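Local structure of excinuclease ABC, subunit A. (Deinococcus radiodurans, 2VF7) at residues 770-773 / 774-778; 705-708 / 709-713; 436-440 / 441-445. The protein binds DNA, ATP and zinc as an ABC-type ATPase of the UvrA family, probably taking part in recognition of damaged DNA. The protein carries 1 engineered substitution. One frame throughout, in Å; residues are numbered along the deposited sequence.

In the fold
All three contacts are local, between side chains a few residues apart on one backbone. Contacts 1 and 2 each lie within a single helix, 766-781 and 705-716, their nearest atoms about 6 Å apart; contact 3 sits where strand 433-437 turns into helix 441-444, in the other nucleotide-binding half, about 23 Å from contact 1 between centres. In contacts 1 and 2 a pair of branched apolar side chains packs inward, and an arginine lies along the more exposed side. Contact 3 has more buried residues and a different chemistry: carboxylates gather backbone N-H groups at a turn and a helix start, with His-439 beside the nucleotide-binding Lys-49.

Contact 1 of 3, residues 770-773 / 774-778; sequences ERLQ and RQLVK
Arg-774 runs back along its own helix toward Glu-770 and Arg-771. Its CB lies 4.0 Å from Arg-771 O. CG, placed beside the backbone N and anti to the carbonyl carbon (chi1 -60°), comes to 3.3 Å from Glu-770 O. A bend at chi3 then turns the guanidinium back over the preceding turn, where CZ stands 3.9 Å from Arg-771 CA, which sits over one face of the group, offset toward its rim. NH1 looks toward the Glu-770 carbonyl, and NH2 ends 3.9 Å from Arg-771 CG. The guanidinium planes of Arg-771 and Arg-774 are 52° apart. Outside the two segments, Arg-771 NH1 is hydrogen-bonded to Glu-716 O and Glu-770 OE1 to Tyr-484 OH.

The buried Gln-775 grips the same turn: NE2 donates to Arg-771 O at 2.9 Å, nearly straight at 160°, in the carbonyl plane and close to the plane of the amide. The side-chain amide thus supplies a donor to Arg-771 O, while the backbone Gln-775 N goes, weakly, to Leu-772 O. A leucine here would probably leave Arg-771 O without its amide donor. On the inward side Leu-772 CD1 packs against Leu-776 CD1 at 3.8 Å, and Leu-772 also touches Val-717 and Leu-764. Leu-776 N donates to Leu-772 O and Val-777 N to Gln-773 O, while Arg-774 N makes a weak bond to Glu-770 O. These i to i+3 and i to i+4 contacts belong to the helix of a beta-alpha-beta unit, between strands 753-758 and 785-789 of an ABC-type nucleotide-binding fold.

Contact 2 of 3, residues 705-708 / 709-713; sequences SAIF and RALDT
Arg-709 folds back over Ser-705, one helical turn earlier. Its CG lies beside the backbone N (chi1 -76°), which brings CG to 3.3 Å from Ser-705 O, and the bend at chi3 then carries the guanidinium across that carbonyl, with Ser-705 O above one face and offset toward the rim. The very short approach of Ser-705 OG to Arg-709 NH2, at 2.6 Å, is doubtful.

Ile-707 and Leu-711 run alongside each other in the same direction, with CG2 of Ile-707 3.9 Å from CD1 of Leu-711. Both are buried: Ile-707 reaches Val-612 of helix 609-617, and Leu-711 reaches Ala-697. Phe-708 has CG anti to its backbone N, and its ring meets that of His-698 with planes about 40° apart. Leu-711 N donates to Ile-707 O at 3.1 Å and 173°, whereas the bond from Asp-712 N to Phe-708 O is weak. Thr-713 OG1 turns back to donate to Ala-710 O at 2.7 Å. The chemistry implies an amphipathic helix: apolar groups anchor one side, and the arginine lies over the Ser-705 carbonyl oxygen on the exposed side.

Contact 3 of 3, residues 436-440 / 441-445; sequences VVEHD and LDVIR
The contact belongs to the turn that follows strand 433-437 of the first nucleotide-binding sheet and leads into helix 441-444, with Asp-440 at the N-cap. Asp-440 OD1 accepts from Asp-442 N at 2.9 Å, on the anti side of the oxygen and 23° out of the carboxylate plane. The torsion that puts it there sets CG anti to the backbone N (chi1 -159°), swinging the carboxylate over the first turn. The backbone carbonyl oxygen of Asp-440 takes Ile-444 N at 3.1 Å and, weakly, Val-443 N. The negative carboxylate would probably be favoured by the helix start.

Glu-438 holds the turn before the cap. Its chain bends at chi2 (56°), and OE2 accepts from His-439 N at 3.0 Å and from Asp-440 N at 3.2 Å, the two arriving from opposite faces of the carboxylate plane; OE1 is hydrogen-bonded to Ser-409 OG. Two backbone donors on one oxygen fix the rotation of this buried carboxylate. Glu-438 CG meets Val-443 CB at 3.8 Å, the two side chains crossing at about a right angle. Ile-444 lays CD1 3.5 Å from His-439 O and continues to Val-40 and Thr-42 of strand 38-42, while Leu-441 meets Tyr-484 and Leu-485 of helix 480-487.

The His-439 ring carries NE2 to a weak hydrogen bond with Lys-49 NZ of the ADP-binding P-loop and ND1 to a weak one with Glu-407 OE1. A histidine after the strand, beside the P-loop, is consistent with the switch (H-loop) histidine of ABC ATPases.

Contact 1 of 3, residues 770-773 / 774-778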
loop_
_atom_site.group_PDB
_atom_site.type_symbol
_atom_site.label_atom_id
_atom_site.label_comp_id
_atom_site.label_asym_id
_atom_site.label_seq_id
_atom_site.Cartn_x
_atom_site.Cartn_y
_atom_site.Cartn_z
ATOM N N GLU A 770 -24.009 28.236 -23.354
ATOM C CA GLU A 770 -25.031 28.755 -24.250
ATOM C C GLU A 770 -26.269 27.836 -24.319
ATOM O O GLU A 770 -27.405 28.306 -24.183
ATOM C CB GLU A 770 -24.446 28.994 -25.650
ATOM C CG GLU A 770 -23.182 29.877 -25.673
ATOM C CD GLU A 770 -22.929 30.576 -27.019
ATOM O OE1 GLU A 770 -22.067 31.489 -27.049
ATOM O OE2 GLU A 770 -23.565 30.221 -28.043
ATOM N N ARG A 771 -26.040 26.539 -24.513
ATOM C CA ARG A 771 -27.110 25.533 -24.518
ATOM C C ARG A 771 -27.792 25.381 -23.146
ATOM O O ARG A 771 -28.996 25.120 -23.075
ATOM C CB ARG A 771 -26.572 24.173 -25.002
ATOM C CG ARG A 771 -27.638 23.075 -25.237
ATOM C CD ARG A 771 -27.050 21.639 -25.171
ATOM N NE ARG A 771 -27.066 20.922 -26.453
ATOM C CZ ARG A 771 -28.156 20.383 -27.014
ATOM N NH1 ARG A 771 -29.347 20.499 -26.431
ATOM N NH2 ARG A 771 -28.073 19.742 -28.176
ATOM N N LEU A 772 -27.033 25.537 -22.064
ATOM C CA LEU A 772 -27.595 25.443 -20.713
ATOM C C LEU A 772 -28.492 26.651 -20.387
ATOM O O LEU A 772 -29.579 26.498 -19.820
ATOM C CB LEU A 772 -26.469 25.307 -19.668
ATOM C CG LEU A 772 -26.715 24.858 -18.214
ATOM C CD1 LEU A 772 -27.261 25.976 -17.345
ATOM C CD2 LEU A 772 -27.605 23.611 -18.135
ATOM N N GLN A 773 -28.013 27.840 -20.750
ATOM C CA GLN A 773 -28.702 29.106 -20.494
ATOM C C GLN A 773 -30.096 29.212 -21.158
ATOM O O GLN A 773 -31.005 29.832 -20.595
ATOM C CB GLN A 773 -27.797 30.270 -20.914
ATOM C CG GLN A 773 -28.229 31.637 -20.394
ATOM C CD GLN A 773 -27.637 31.994 -19.030
ATOM O OE1 GLN A 773 -28.369 32.161 -18.047
ATOM N NE2 GLN A 773 -26.317 32.145 -18.975
ATOM N N ARG A 774 -30.258 28.616 -22.340
ATOM C CA ARG A 774 -31.557 28.569 -23.018
ATOM C C ARG A 774 -32.593 27.788 -22.219
ATOM O O ARG A 774 -33.790 28.079 -22.283
ATOM C CB ARG A 774 -31.441 27.926 -24.399
ATOM C CG ARG A 774 -30.515 28.639 -25.357
ATOM C CD ARG A 774 -30.804 28.239 -26.801
ATOM N NE ARG A 774 -30.206 26.959 -27.189
ATOM C CZ ARG A 774 -28.976 26.816 -27.685
ATOM N NH1 ARG A 774 -28.187 27.878 -27.846
ATOM N NH2 ARG A 774 -28.527 25.601 -28.010
ATOM N N GLN A 775 -32.141 26.774 -21.491
ATOM C CA GLN A 775 -33.055 25.966 -20.694
ATOM C C GLN A 775 -33.444 26.710 -19.412
ATOM O O GLN A 775 -34.576 26.583 -18.935
ATOM C CB GLN A 775 -32.481 24.566 -20.385
ATOM C CG GLN A 775 -31.629 23.902 -21.496
ATOM C CD GLN A 775 -32.313 23.807 -22.862
ATOM O OE1 GLN A 775 -33.514 23.508 -22.973
ATOM N NE2 GLN A 775 -31.529 24.041 -23.920
ATOM N N LEU A 776 -32.507 27.486 -18.867
ATOM C CA LEU A 776 -32.788 28.333 -17.708
ATOM C C LEU A 776 -33.767 29.435 -18.074
ATOM O O LEU A 776 -34.595 29.810 -17.255
ATOM C CB LEU A 776 -31.501 28.924 -17.102
ATOM C CG LEU A 776 -30.496 27.965 -16.435
ATOM C CD1 LEU A 776 -29.360 28.706 -15.771
ATOM C CD2 LEU A 776 -31.153 27.018 -15.434
ATOM N N VAL A 777 -33.669 29.946 -19.301
ATOM C CA VAL A 777 -34.658 30.883 -19.853
ATOM C C VAL A 777 -36.057 30.250 -19.898
ATOM O O VAL A 777 -37.028 30.853 -19.452
ATOM C CB VAL A 777 -34.242 31.384 -21.254
ATOM C CG1 VAL A 777 -35.360 32.128 -21.922
ATOM C CG2 VAL A 777 -33.021 32.288 -21.154
ATOM N N LYS A 778 -36.141 29.026 -20.419
ATOM C CA LYS A 778 -37.410 28.300 -20.498
ATOM C C LYS A 778 -38.130 28.229 -19.167
ATOM O O LYS A 778 -39.304 28.569 -19.080
ATOM C CB LYS A 778 -37.217 26.887 -21.071
ATOM C CG LYS A 778 -37.238 26.865 -22.586
ATOM C CD LYS A 778 -37.520 25.485 -23.154
ATOM C CE LYS A 778 -36.245 24.794 -23.619
ATOM N NZ LYS A 778 -36.544 23.755 -24.665
#

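Contact 2 of 3, residues 705-708 / 709-713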
loop_
_atom_site.group_PDB
_atom_site.type_symbol
_atom_site.label_atom_id
_atom_site.label_comp_id
_atom_site.label_asym_id
_atom_site.label_seq_id
_atom_site.Cartn_x
_atom_site.Cartn_y
_atom_site.Cartn_z
ATOM N N SER A 705 -44.263 7.644 -25.011
ATOM C CA SER A 705 -44.379 9.064 -24.706
ATOM C C SER A 705 -43.614 9.547 -23.457
ATOM O O SER A 705 -42.848 10.512 -23.525
ATOM C CB SER A 705 -45.862 9.399 -24.613
ATOM O OG SER A 705 -46.075 10.766 -24.375
ATOM N N ALA A 706 -43.819 8.869 -22.333
ATOM C CA ALA A 706 -43.255 9.277 -21.050
ATOM C C ALA A 706 -41.741 9.070 -20.967
ATOM O O ALA A 706 -41.038 9.840 -20.309
ATOM C CB ALA A 706 -43.966 8.538 -19.909
ATOM N N ILE A 707 -41.248 8.007 -21.605
ATOM C CA ILE A 707 -39.821 7.728 -21.651
ATOM C C ILE A 707 -39.192 8.786 -22.536
ATOM O O ILE A 707 -38.337 9.544 -22.076
ATOM C CB ILE A 707 -39.505 6.291 -22.152
ATOM C CG1 ILE A 707 -39.967 5.233 -21.132
ATOM C CG2 ILE A 707 -38.001 6.118 -22.406
ATOM C CD1 ILE A 707 -40.281 3.906 -21.732
ATOM N N PHE A 708 -39.664 8.892 -23.776
ATOM C CA PHE A 708 -39.132 9.872 -24.733
ATOM C C PHE A 708 -39.037 11.303 -24.183
ATOM O O PHE A 708 -38.120 12.047 -24.538
ATOM C CB PHE A 708 -39.937 9.842 -26.035
ATOM C CG PHE A 708 -39.619 10.967 -26.983
ATOM C CD1 PHE A 708 -38.587 10.848 -27.905
ATOM C CD2 PHE A 708 -40.361 12.144 -26.961
ATOM C CE1 PHE A 708 -38.299 11.894 -28.798
ATOM C CE2 PHE A 708 -40.070 13.204 -27.844
ATOM C CZ PHE A 708 -39.039 13.073 -28.764
ATOM N N ARG A 709 -39.985 11.696 -23.340
ATOM C CA ARG A 709 -39.979 13.041 -22.778
ATOM C C ARG A 709 -38.928 13.275 -21.689
ATOM O O ARG A 709 -38.365 14.364 -21.590
ATOM C CB ARG A 709 -41.372 13.413 -22.287
ATOM C CG ARG A 709 -42.327 13.782 -23.436
ATOM C CD ARG A 709 -43.458 14.657 -22.949
ATOM N NE ARG A 709 -44.745 14.267 -23.538
ATOM C CZ ARG A 709 -45.596 13.416 -22.949
ATOM N NH1 ARG A 709 -45.316 12.851 -21.729
ATOM N NH2 ARG A 709 -46.737 13.129 -23.578
ATOM N N ALA A 710 -38.682 12.260 -20.867
ATOM C CA ALA A 710 -37.605 12.282 -19.880
ATOM C C ALA A 710 -36.243 12.424 -20.590
ATOM O O ALA A 710 -35.451 13.301 -20.253
ATOM C CB ALA A 710 -37.660 11.024 -19.003
ATOM N N LEU A 711 -36.018 11.577 -21.588
ATOM C CA LEU A 711 -34.847 11.602 -22.460
ATOM C C LEU A 711 -34.662 12.905 -23.209
ATOM O O LEU A 711 -33.529 13.261 -23.560
ATOM C CB LEU A 711 -34.959 10.491 -23.501
ATOM C CG LEU A 711 -35.076 9.035 -23.063
ATOM C CD1 LEU A 711 -35.290 8.168 -24.298
ATOM C CD2 LEU A 711 -33.847 8.573 -22.296
ATOM N N ASP A 712 -35.770 13.599 -23.483
ATOM C CA ASP A 712 -35.736 14.868 -24.215
ATOM C C ASP A 712 -35.085 15.997 -23.400
ATOM O O ASP A 712 -34.274 16.761 -23.940
ATOM C CB ASP A 712 -37.156 15.266 -24.676
ATOM C CG ASP A 712 -37.151 16.297 -25.800
ATOM O OD1 ASP A 712 -36.554 16.035 -26.869
ATOM O OD2 ASP A 712 -37.761 17.378 -25.616
ATOM N N THR A 713 -35.455 16.108 -22.119
ATOM C CA THR A 713 -34.826 17.065 -21.181
ATOM C C THR A 713 -33.337 16.757 -20.926
ATOM O O THR A 713 -32.531 17.657 -20.760
ATOM C CB THR A 713 -35.557 17.136 -19.807
ATOM O OG1 THR A 713 -35.625 15.820 -19.215
ATOM C CG2 THR A 713 -36.939 17.696 -19.964
#

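Contact 3 of 3, residues 436-440 / 441-445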
loop_
_atom_site.group_PDB
_atom_site.type_symbol
_atom_site.label_atom_id
_atom_site.label_comp_id
_atom_site.label_asym_id
_atom_site.label_seq_id
_atom_site.Cartn_x
_atom_site.Cartn_y
_atom_site.Cartn_z
ATOM N N VAL A 436 -3.214 20.379 -17.111
ATOM C CA VAL A 436 -4.367 21.080 -16.568
ATOM C C VAL A 436 -5.551 21.012 -17.512
ATOM O O VAL A 436 -5.488 21.562 -18.595
ATOM C CB VAL A 436 -4.039 22.564 -16.317
ATOM C CG1 VAL A 436 -5.272 23.333 -15.777
ATOM C CG2 VAL A 436 -2.848 22.677 -15.368
ATOM N N VAL A 437 -6.618 20.318 -17.116
ATOM C CA VAL A 437 -7.874 20.456 -17.849
ATOM C C VAL A 437 -8.654 21.641 -17.327
ATOM O O VAL A 437 -9.001 21.712 -16.146
ATOM C CB VAL A 437 -8.700 19.121 -17.996
ATOM C CG1 VAL A 437 -8.115 18.001 -17.176
ATOM C CG2 VAL A 437 -10.180 19.326 -17.746
ATOM N N GLU A 438 -8.905 22.573 -18.234
ATOM C CA GLU A 438 -9.455 23.873 -17.909
ATOM C C GLU A 438 -10.435 24.349 -18.983
ATOM O O GLU A 438 -10.301 24.015 -20.173
ATOM C CB GLU A 438 -8.312 24.892 -17.734
ATOM C CG GLU A 438 -8.725 26.238 -17.175
ATOM C CD GLU A 438 -9.452 26.147 -15.835
ATOM O OE1 GLU A 438 -8.762 26.070 -14.791
ATOM O OE2 GLU A 438 -10.712 26.179 -15.816
ATOM N N HIS A 439 -11.421 25.129 -18.543
ATOM C CA HIS A 439 -12.341 25.836 -19.439
ATOM C C HIS A 439 -12.133 27.348 -19.438
ATOM O O HIS A 439 -12.506 28.026 -20.392
ATOM C CB HIS A 439 -13.784 25.496 -19.083
ATOM C CG HIS A 439 -14.150 24.092 -19.420
ATOM N ND1 HIS A 439 -14.354 23.127 -18.460
ATOM C CD2 HIS A 439 -14.314 23.478 -20.617
ATOM C CE1 HIS A 439 -14.659 21.984 -19.049
ATOM N NE2 HIS A 439 -14.628 22.167 -20.358
ATOM N N ASP A 440 -11.544 27.867 -18.362
ATOM C CA ASP A 440 -11.270 29.304 -18.224
ATOM C C ASP A 440 -10.386 29.805 -19.353
ATOM O O ASP A 440 -9.264 29.335 -19.521
ATOM C CB ASP A 440 -10.586 29.586 -16.887
ATOM C CG ASP A 440 -10.736 31.027 -16.442
ATOM O OD1 ASP A 440 -10.620 31.937 -17.280
ATOM O OD2 ASP A 440 -10.972 31.267 -15.239
ATOM N N LEU A 441 -10.902 30.763 -20.119
ATOM C CA LEU A 441 -10.193 31.338 -21.259
ATOM C C LEU A 441 -8.979 32.170 -20.837
ATOM O O LEU A 441 -8.021 32.307 -21.588
ATOM C CB LEU A 441 -11.153 32.188 -22.098
ATOM C CG LEU A 441 -12.316 31.496 -22.823
ATOM C CD1 LEU A 441 -13.186 32.550 -23.505
ATOM C CD2 LEU A 441 -11.850 30.438 -23.827
ATOM N N ASP A 442 -9.040 32.730 -19.636
ATOM C CA ASP A 442 -7.915 33.450 -19.039
ATOM C C ASP A 442 -6.700 32.565 -18.742
ATOM O O ASP A 442 -5.568 33.043 -18.833
ATOM C CB ASP A 442 -8.356 34.157 -17.758
ATOM C CG ASP A 442 -8.730 35.597 -17.997
ATOM O OD1 ASP A 442 -7.803 36.411 -18.196
ATOM O OD2 ASP A 442 -9.941 35.911 -17.982
ATOM N N VAL A 443 -6.937 31.300 -18.376
ATOM C CA VAL A 443 -5.861 30.336 -18.145
ATOM C C VAL A 443 -5.361 29.749 -19.465
ATOM O O VAL A 443 -4.162 29.807 -19.756
ATOM C CB VAL A 443 -6.268 29.188 -17.188
ATOM C CG1 VAL A 443 -5.120 28.147 -17.072
ATOM C CG2 VAL A 443 -6.685 29.731 -15.799
ATOM N N ILE A 444 -6.277 29.191 -20.261
ATOM C CA ILE A 444 -5.964 28.738 -21.618
ATOM C C ILE A 444 -5.028 29.713 -22.354
ATOM O O ILE A 444 -4.023 29.297 -22.918
ATOM C CB ILE A 444 -7.258 28.484 -22.433
ATOM C CG1 ILE A 444 -8.111 27.421 -21.741
ATOM C CG2 ILE A 444 -6.928 28.027 -23.845
ATOM C CD1 ILE A 444 -9.547 27.371 -22.215
ATOM N N ARG A 445 -5.348 31.005 -22.316
ATOM C CA ARG A 445 -4.551 32.065 -22.963
ATOM C C ARG A 445 -3.096 32.184 -22.454
ATOM O O ARG A 445 -2.218 32.637 -23.175
ATOM C CB ARG A 445 -5.268 33.404 -22.798
ATOM C CG ARG A 445 -5.078 34.413 -23.920
ATOM C CD ARG A 445 -6.066 35.600 -23.772
ATOM N NE ARG A 445 -7.249 35.482 -24.636
ATOM C CZ ARG A 445 -8.515 35.462 -24.217
ATOM N NH1 ARG A 445 -8.816 35.576 -22.923
ATOM N NH2 ARG A 445 -9.492 35.349 -25.112
#